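Local structure of 2'-deoxycytidine 5'-triphosphate deaminase (Agrobacterium tumefaciens, 2R9Q) at residues B[152-163]-B[221-232]. The protein probably deaminates the cytosine base of dCTP to give dUTP. Numbering follows the deposited sequence.
Sequences TFPIVVRRGSRL and GKHHTAVVDVDK
Val-230 is the bump that fills the hollow walled by Ile-155, Val-157, Ser-161 and Leu-163. Its CG1 packs on Ile-155 CB at 3.9 Å, while CG2, lodged between the backbone N and carbonyl carbon of its own residue (chi1 -53° for CG1), reaches Val-157 CG1 at 3.8 Å and also touches Ser-161 OG. On the other side of the sheet Val-156 CG1 lies close over the Asp-229 backbone, with Val-227 CG2 beside it. Farther along, Phe-153 wedges toward the loop 222-225 and Gly-221: Thr-225 OG1 sits at the ring edge, 3.6 Å from CD1, and CZ meets Gly-221 CA. Trp-242 packs edge-to-face with the same ring. Between these contacts the backbones run as a short parallel ladder, joining strand 228-229, from the C-terminal family region, to strand 155-157 of the N-terminal one; strand 84-86 flanks the latter antiparallel. Val-228 N donates to Pro-154 O at 2.7 Å, and Val-156 N returns a bond to Val-228 O. Beyond the ladder Arg-158, bent at chi3 (62°), grips Asp-229 end-on, NH1 to the syn lone pair of OD1 at 3.0 Å and NH2 to OD2, the two flat groups nearly coplanar (28°). NH1 also donates to Asp-231 OD2 at 2.9 Å, arriving from above that carboxylate's plane. The anti lone pair of Asp-229 OD1 takes Asp-231 N in an Asx turn, so that oxygen takes two donors, one on each lone pair. Ser-161 OG, 2.9 Å from Asp-231 OD1, accepts from Arg-158 N across the type II turn 158-161, and a water links Arg-159 O to Asp-231 OD2.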
ATOM      1  N   THR B 152       8.084   6.961  -6.894  1.00 52.34           N
ATOM      2  CA  THR B 152       8.821   5.746  -6.529  1.00 52.35           C
ATOM      3  C   THR B 152      10.085   6.012  -5.768  1.00 51.60           C
ATOM      4  O   THR B 152      10.347   5.338  -4.816  1.00 51.46           O
ATOM      5  CB  THR B 152       9.174   4.893  -7.749  1.00 52.13           C
ATOM      6  OG1 THR B 152       7.976   4.590  -8.459  1.00 52.01           O
ATOM      7  CG2 THR B 152       9.903   3.571  -7.345  1.00 52.51           C
ATOM      8  N   PHE B 153      10.897   6.953  -6.247  1.00 52.08           N
ATOM      9  CA  PHE B 153      12.158   7.284  -5.621  1.00 51.41           C
ATOM     10  C   PHE B 153      12.074   8.612  -4.921  1.00 50.99           C
ATOM     11  O   PHE B 153      11.605   9.611  -5.504  1.00 49.91           O
ATOM     12  CB  PHE B 153      13.343   7.362  -6.634  1.00 52.04           C
ATOM     13  CG  PHE B 153      13.414   6.219  -7.609  1.00 50.20           C
ATOM     14  CD1 PHE B 153      13.747   4.971  -7.200  1.00 51.39           C
ATOM     15  CD2 PHE B 153      13.201   6.425  -8.947  1.00 52.57           C
ATOM     16  CE1 PHE B 153      13.796   3.953  -8.080  1.00 49.45           C
ATOM     17  CE2 PHE B 153      13.243   5.403  -9.819  1.00 51.51           C
ATOM     18  CZ  PHE B 153      13.541   4.170  -9.375  1.00 51.58           C
ATOM     19  N   PRO B 154      12.576   8.659  -3.675  1.00 51.15           N
ATOM     20  CA  PRO B 154      12.761   9.979  -3.109  1.00 50.99           C
ATOM     21  C   PRO B 154      13.903  10.707  -3.841  1.00 50.32           C
ATOM     22  O   PRO B 154      14.870  10.067  -4.327  1.00 50.09           O
ATOM     23  CB  PRO B 154      13.089   9.673  -1.667  1.00 52.15           C
ATOM     24  CG  PRO B 154      13.733   8.296  -1.697  1.00 51.11           C
ATOM     25  CD  PRO B 154      12.964   7.587  -2.734  1.00 51.26           C
ATOM     26  N   ILE B 155      13.777  12.013  -3.972  1.00 49.77           N
ATOM     27  CA  ILE B 155      14.701  12.790  -4.795  1.00 49.04           C
ATOM     28  C   ILE B 155      15.312  13.949  -4.048  1.00 49.74           C
ATOM     29  O   ILE B 155      14.747  14.426  -3.092  1.00 48.20           O
ATOM     30  CB  ILE B 155      14.084  13.209  -6.133  1.00 48.51           C
ATOM     31  CG1 ILE B 155      12.909  14.170  -5.957  1.00 49.44           C
ATOM     32  CG2 ILE B 155      13.717  11.966  -6.967  1.00 46.20           C
ATOM     33  CD1 ILE B 155      12.517  14.933  -7.232  1.00 46.34           C
ATOM     34  N   VAL B 156      16.509  14.360  -4.458  1.00 51.39           N
ATOM     35  CA  VAL B 156      17.068  15.643  -4.013  1.00 53.13           C
ATOM     36  C   VAL B 156      17.091  16.660  -5.162  1.00 52.02           C
ATOM     37  O   VAL B 156      17.538  16.357  -6.271  1.00 52.41           O
ATOM     38  CB  VAL B 156      18.456  15.534  -3.217  1.00 53.26           C
ATOM     39  CG1 VAL B 156      19.221  14.298  -3.609  1.00 56.57           C
ATOM     40  CG2 VAL B 156      19.314  16.782  -3.411  1.00 54.88           C
ATOM     41  N   VAL B 157      16.578  17.848  -4.854  1.00 51.22           N
ATOM     42  CA  VAL B 157      16.482  18.993  -5.764  1.00 51.16           C
ATOM     43  C   VAL B 157      17.026  20.248  -5.119  1.00 51.99           C
ATOM     44  O   VAL B 157      17.150  20.335  -3.910  1.00 52.51           O
ATOM     45  CB  VAL B 157      15.015  19.257  -6.282  1.00 50.77           C
ATOM     46  CG1 VAL B 157      14.420  17.978  -6.865  1.00 49.05           C
ATOM     47  CG2 VAL B 157      14.110  19.912  -5.199  1.00 45.27           C
ATOM     48  N   ARG B 158      17.339  21.230  -5.942  1.00 53.24           N
ATOM     49  CA  ARG B 158      17.849  22.489  -5.476  1.00 54.00           C
ATOM     50  C   ARG B 158      17.595  23.573  -6.498  1.00 55.15           C
ATOM     51  O   ARG B 158      17.088  23.311  -7.595  1.00 54.02           O
ATOM     52  CB  ARG B 158      19.351  22.385  -5.214  1.00 54.90           C
ATOM     53  CG  ARG B 158      20.153  21.943  -6.447  1.00 54.18           C
ATOM     54  CD  ARG B 158      21.589  21.807  -6.133  1.00 55.55           C
ATOM     55  NE  ARG B 158      21.846  20.795  -5.121  1.00 52.40           N
ATOM     56  CZ  ARG B 158      21.922  19.494  -5.364  1.00 54.82           C
ATOM     57  NH1 ARG B 158      21.736  19.028  -6.581  1.00 57.60           N
ATOM     58  NH2 ARG B 158      22.184  18.644  -4.379  1.00 55.26           N
ATOM     59  N   ARG B 159      17.988  24.794  -6.132  1.00 56.64           N
ATOM     60  CA  ARG B 159      17.911  25.928  -7.030  1.00 57.55           C
ATOM     61  C   ARG B 159      18.689  25.550  -8.283  1.00 57.15           C
ATOM     62  O   ARG B 159      19.817  25.109  -8.204  1.00 56.47           O
ATOM     63  CB  ARG B 159      18.440  27.189  -6.378  1.00 57.86           C
ATOM     64  CG  ARG B 159      18.329  28.397  -7.260  1.00 60.52           C
ATOM     65  CD  ARG B 159      19.026  29.613  -6.691  1.00 64.52           C
ATOM     66  NE  ARG B 159      19.075  30.707  -7.680  1.00 65.62           N
ATOM     67  CZ  ARG B 159      18.077  31.558  -7.930  1.00 68.39           C
ATOM     68  NH1 ARG B 159      16.922  31.484  -7.269  1.00 70.04           N
ATOM     69  NH2 ARG B 159      18.228  32.504  -8.843  1.00 69.41           N
ATOM     70  N   GLY B 160      18.033  25.685  -9.424  1.00 56.81           N
ATOM     71  CA  GLY B 160      18.586  25.290 -10.699  1.00 57.26           C
ATOM     72  C   GLY B 160      18.151  23.967 -11.295  1.00 56.42           C
ATOM     73  O   GLY B 160      18.338  23.758 -12.467  1.00 55.94           O
ATOM     74  N   SER B 161      17.583  23.071 -10.492  1.00 56.95           N
ATOM     75  CA  SER B 161      17.197  21.750 -10.963  1.00 56.78           C
ATOM     76  C   SER B 161      16.215  21.879 -12.114  1.00 56.70           C
ATOM     77  O   SER B 161      15.388  22.778 -12.136  1.00 55.76           O
ATOM     78  CB  SER B 161      16.651  20.870  -9.826  1.00 56.62           C
ATOM     79  OG  SER B 161      17.645  20.562  -8.868  1.00 55.40           O
ATOM     80  N   ARG B 162      16.356  21.003 -13.095  1.00 57.08           N
ATOM     81  CA  ARG B 162      15.556  21.061 -14.307  1.00 57.74           C
ATOM     82  C   ARG B 162      14.760  19.787 -14.407  1.00 57.85           C
ATOM     83  O   ARG B 162      15.321  18.755 -14.626  1.00 57.04           O
ATOM     84  CB  ARG B 162      16.466  21.252 -15.505  1.00 56.99           C
ATOM     85  CG  ARG B 162      17.008  22.656 -15.585  1.00 58.09           C
ATOM     86  CD  ARG B 162      18.393  22.753 -16.134  1.00 56.65           C
ATOM     87  NE  ARG B 162      18.445  22.174 -17.461  1.00 58.77           N
ATOM     88  CZ  ARG B 162      19.448  22.282 -18.329  1.00 58.86           C
ATOM     89  NH1 ARG B 162      20.528  22.979 -18.051  1.00 58.89           N
ATOM     90  NH2 ARG B 162      19.352  21.690 -19.510  1.00 61.27           N
ATOM     91  N   LEU B 163      13.453  19.861 -14.187  1.00 59.50           N
ATOM     92  CA  LEU B 163      12.605  18.660 -14.214  1.00 59.69           C
ATOM     93  C   LEU B 163      11.637  18.679 -15.390  1.00 59.42           C
ATOM     94  O   LEU B 163      11.197  17.645 -15.877  1.00 58.59           O
ATOM     95  CB  LEU B 163      11.894  18.473 -12.889  1.00 60.02           C
ATOM     96  CG  LEU B 163      12.647  18.150 -11.579  1.00 60.94           C
ATOM     97  CD1 LEU B 163      13.391  19.359 -11.030  1.00 62.14           C
ATOM     98  CD2 LEU B 163      11.659  17.706 -10.518  1.00 60.42           C
ATOM     99  N   GLY B 221      11.131  -0.054 -11.156  1.00 61.24           N
ATOM    100  CA  GLY B 221      11.639   0.707 -10.006  1.00 62.11           C
ATOM    101  C   GLY B 221      11.642  -0.060  -8.686  1.00 62.72           C
ATOM    102  O   GLY B 221      10.753  -0.855  -8.419  1.00 62.24           O
ATOM    103  N   LYS B 222      12.675   0.171  -7.887  1.00 64.69           N
ATOM    104  CA  LYS B 222      12.814  -0.439  -6.564  1.00 66.43           C
ATOM    105  C   LYS B 222      12.253   0.472  -5.443  1.00 67.37           C
ATOM    106  O   LYS B 222      11.975   1.648  -5.663  1.00 66.61           O
ATOM    107  CB  LYS B 222      14.271  -0.774  -6.283  1.00 66.16           C
ATOM    108  CG  LYS B 222      14.861  -1.891  -7.114  1.00 67.30           C
ATOM    109  CD  LYS B 222      16.306  -2.190  -6.669  1.00 67.55           C
ATOM    110  CE  LYS B 222      16.805  -3.547  -7.203  1.00 69.19           C
ATOM    111  NZ  LYS B 222      18.164  -3.945  -6.669  1.00 68.44           N
ATOM    112  N   HIS B 223      12.082  -0.086  -4.241  1.00 69.18           N
ATOM    113  CA  HIS B 223      11.505   0.659  -3.114  1.00 70.46           C
ATOM    114  C   HIS B 223      12.503   0.836  -1.971  1.00 70.64           C
ATOM    115  O   HIS B 223      13.495   0.166  -1.877  1.00 72.11           O
ATOM    116  CB  HIS B 223      10.226  -0.006  -2.662  1.00 70.86           C
ATOM    117  CG  HIS B 223       9.214  -0.152  -3.756  1.00 71.87           C
ATOM    118  ND1 HIS B 223       8.863  -1.372  -4.290  1.00 73.34           N
ATOM    119  CD2 HIS B 223       8.503   0.777  -4.439  1.00 72.72           C
ATOM    120  CE1 HIS B 223       7.968  -1.191  -5.245  1.00 73.66           C
ATOM    121  NE2 HIS B 223       7.732   0.106  -5.355  1.00 73.85           N
ATOM    122  N   HIS B 224      12.292   1.804  -1.129  1.00 70.92           N
ATOM    123  CA  HIS B 224      13.281   2.064  -0.044  1.00 69.66           C
ATOM    124  C   HIS B 224      14.744   2.276  -0.506  1.00 68.55           C
ATOM    125  O   HIS B 224      15.712   1.922   0.210  1.00 67.57           O
ATOM    126  CB  HIS B 224      13.171   0.985   1.030  1.00 69.91           C
ATOM    127  CG  HIS B 224      11.797   0.876   1.609  1.00 69.25           C
ATOM    128  ND1 HIS B 224      11.324   1.742   2.573  1.00 69.93           N
ATOM    129  CD2 HIS B 224      10.775   0.041   1.317  1.00 71.06           C
ATOM    130  CE1 HIS B 224      10.078   1.421   2.879  1.00 70.83           C
ATOM    131  NE2 HIS B 224       9.721   0.388   2.134  1.00 70.92           N
ATOM    132  N   THR B 225      14.873   2.929  -1.659  1.00 66.03           N
ATOM    133  CA  THR B 225      16.142   3.239  -2.235  1.00 64.06           C
ATOM    134  C   THR B 225      16.757   4.395  -1.473  1.00 62.83           C
ATOM    135  O   THR B 225      16.129   4.992  -0.620  1.00 62.65           O
ATOM    136  CB  THR B 225      16.018   3.599  -3.776  1.00 63.91           C
ATOM    137  OG1 THR B 225      15.311   4.840  -3.949  1.00 61.70           O
ATOM    138  CG2 THR B 225      15.335   2.466  -4.619  1.00 61.08           C
ATOM    139  N   ALA B 226      18.011   4.688  -1.782  1.00 62.30           N
ATOM    140  CA  ALA B 226      18.629   5.963  -1.435  1.00 61.20           C
ATOM    141  C   ALA B 226      17.888   7.071  -2.193  1.00 60.67           C
ATOM    142  O   ALA B 226      16.998   6.798  -3.017  1.00 59.98           O
ATOM    143  CB  ALA B 226      20.149   5.937  -1.772  1.00 60.82           C
ATOM    144  N   VAL B 227      18.233   8.326  -1.893  1.00 60.62           N
ATOM    145  CA  VAL B 227      17.604   9.475  -2.520  1.00 60.64           C
ATOM    146  C   VAL B 227      18.283   9.689  -3.868  1.00 60.12           C
ATOM    147  O   VAL B 227      19.454   9.441  -3.980  1.00 59.41           O
ATOM    148  CB  VAL B 227      17.675  10.746  -1.622  1.00 59.92           C
ATOM    149  CG1 VAL B 227      17.010  10.483  -0.298  1.00 58.98           C
ATOM    150  CG2 VAL B 227      19.127  11.180  -1.414  1.00 63.04           C
ATOM    151  N   VAL B 228      17.540  10.086  -4.894  1.00 59.16           N
ATOM    152  CA  VAL B 228      18.145  10.375  -6.166  1.00 59.16           C
ATOM    153  C   VAL B 228      18.368  11.857  -6.346  1.00 59.07           C
ATOM    154  O   VAL B 228      17.411  12.595  -6.367  1.00 57.80           O
ATOM    155  CB  VAL B 228      17.326   9.871  -7.367  1.00 58.63           C
ATOM    156  CG1 VAL B 228      18.062  10.238  -8.666  1.00 58.48           C
ATOM    157  CG2 VAL B 228      17.113   8.398  -7.275  1.00 56.24           C
ATOM    158  N   ASP B 229      19.635  12.269  -6.474  1.00 59.40           N
ATOM    159  CA  ASP B 229      19.987  13.629  -6.890  1.00 60.27           C
ATOM    160  C   ASP B 229      19.714  13.803  -8.393  1.00 60.00           C
ATOM    161  O   ASP B 229      20.351  13.183  -9.237  1.00 59.09           O
ATOM    162  CB  ASP B 229      21.446  13.970  -6.539  1.00 60.60           C
ATOM    163  CG  ASP B 229      21.725  15.481  -6.508  1.00 61.28           C
ATOM    164  OD1 ASP B 229      21.230  16.217  -7.392  1.00 60.98           O
ATOM    165  OD2 ASP B 229      22.468  15.938  -5.601  1.00 61.52           O
ATOM    166  N   VAL B 230      18.736  14.654  -8.686  1.00 60.35           N
ATOM    167  CA  VAL B 230      18.254  14.904 -10.034  1.00 60.80           C
ATOM    168  C   VAL B 230      19.244  15.701 -10.884  1.00 61.29           C
ATOM    169  O   VAL B 230      19.156  15.709 -12.106  1.00 59.53           O
ATOM    170  CB  VAL B 230      16.851  15.608 -10.024  1.00 60.35           C
ATOM    171  CG1 VAL B 230      15.861  14.802  -9.156  1.00 59.84           C
ATOM    172  CG2 VAL B 230      16.945  17.093  -9.606  1.00 58.04           C
ATOM    173  N   ASP B 231      20.183  16.372 -10.218  1.00 62.99           N
ATOM    174  CA  ASP B 231      21.321  17.023 -10.898  1.00 63.85           C
ATOM    175  C   ASP B 231      22.475  16.056 -11.235  1.00 64.33           C
ATOM    176  O   ASP B 231      23.225  16.324 -12.118  1.00 64.13           O
ATOM    177  CB  ASP B 231      21.830  18.213 -10.090  1.00 63.23           C
ATOM    178  CG  ASP B 231      20.765  19.284  -9.860  1.00 62.59           C
ATOM    179  OD1 ASP B 231      19.656  19.184 -10.412  1.00 62.54           O
ATOM    180  OD2 ASP B 231      21.031  20.248  -9.108  1.00 59.26           O
ATOM    181  N   LYS B 232      22.581  14.926 -10.561  1.00 65.70           N
ATOM    182  CA  LYS B 232      23.696  14.009 -10.743  1.00 66.66           C
ATOM    183  C   LYS B 232      23.149  12.615 -10.988  1.00 66.61           C
ATOM    184  O   LYS B 232      23.492  11.699 -10.282  1.00 65.84           O
ATOM    185  CB  LYS B 232      24.597  13.962  -9.489  1.00 67.05           C
ATOM    186  CG  LYS B 232      24.651  15.182  -8.604  1.00 69.14           C
ATOM    187  CD  LYS B 232      25.414  16.339  -9.216  1.00 73.71           C
ATOM    188  CE  LYS B 232      26.039  17.225  -8.112  1.00 75.73           C
ATOM    189  NZ  LYS B 232      25.050  17.546  -6.993  1.00 78.51           N
TER
HETATM  190  O   HOH W   1      12.867   4.351  -3.352  1.00 37.32           O
HETATM  191  O   HOH W   2      20.990  23.060  -9.593  1.00 40.39           O
HETATM  192  O   HOH W   3      18.557  19.341 -13.058  1.00 39.98           O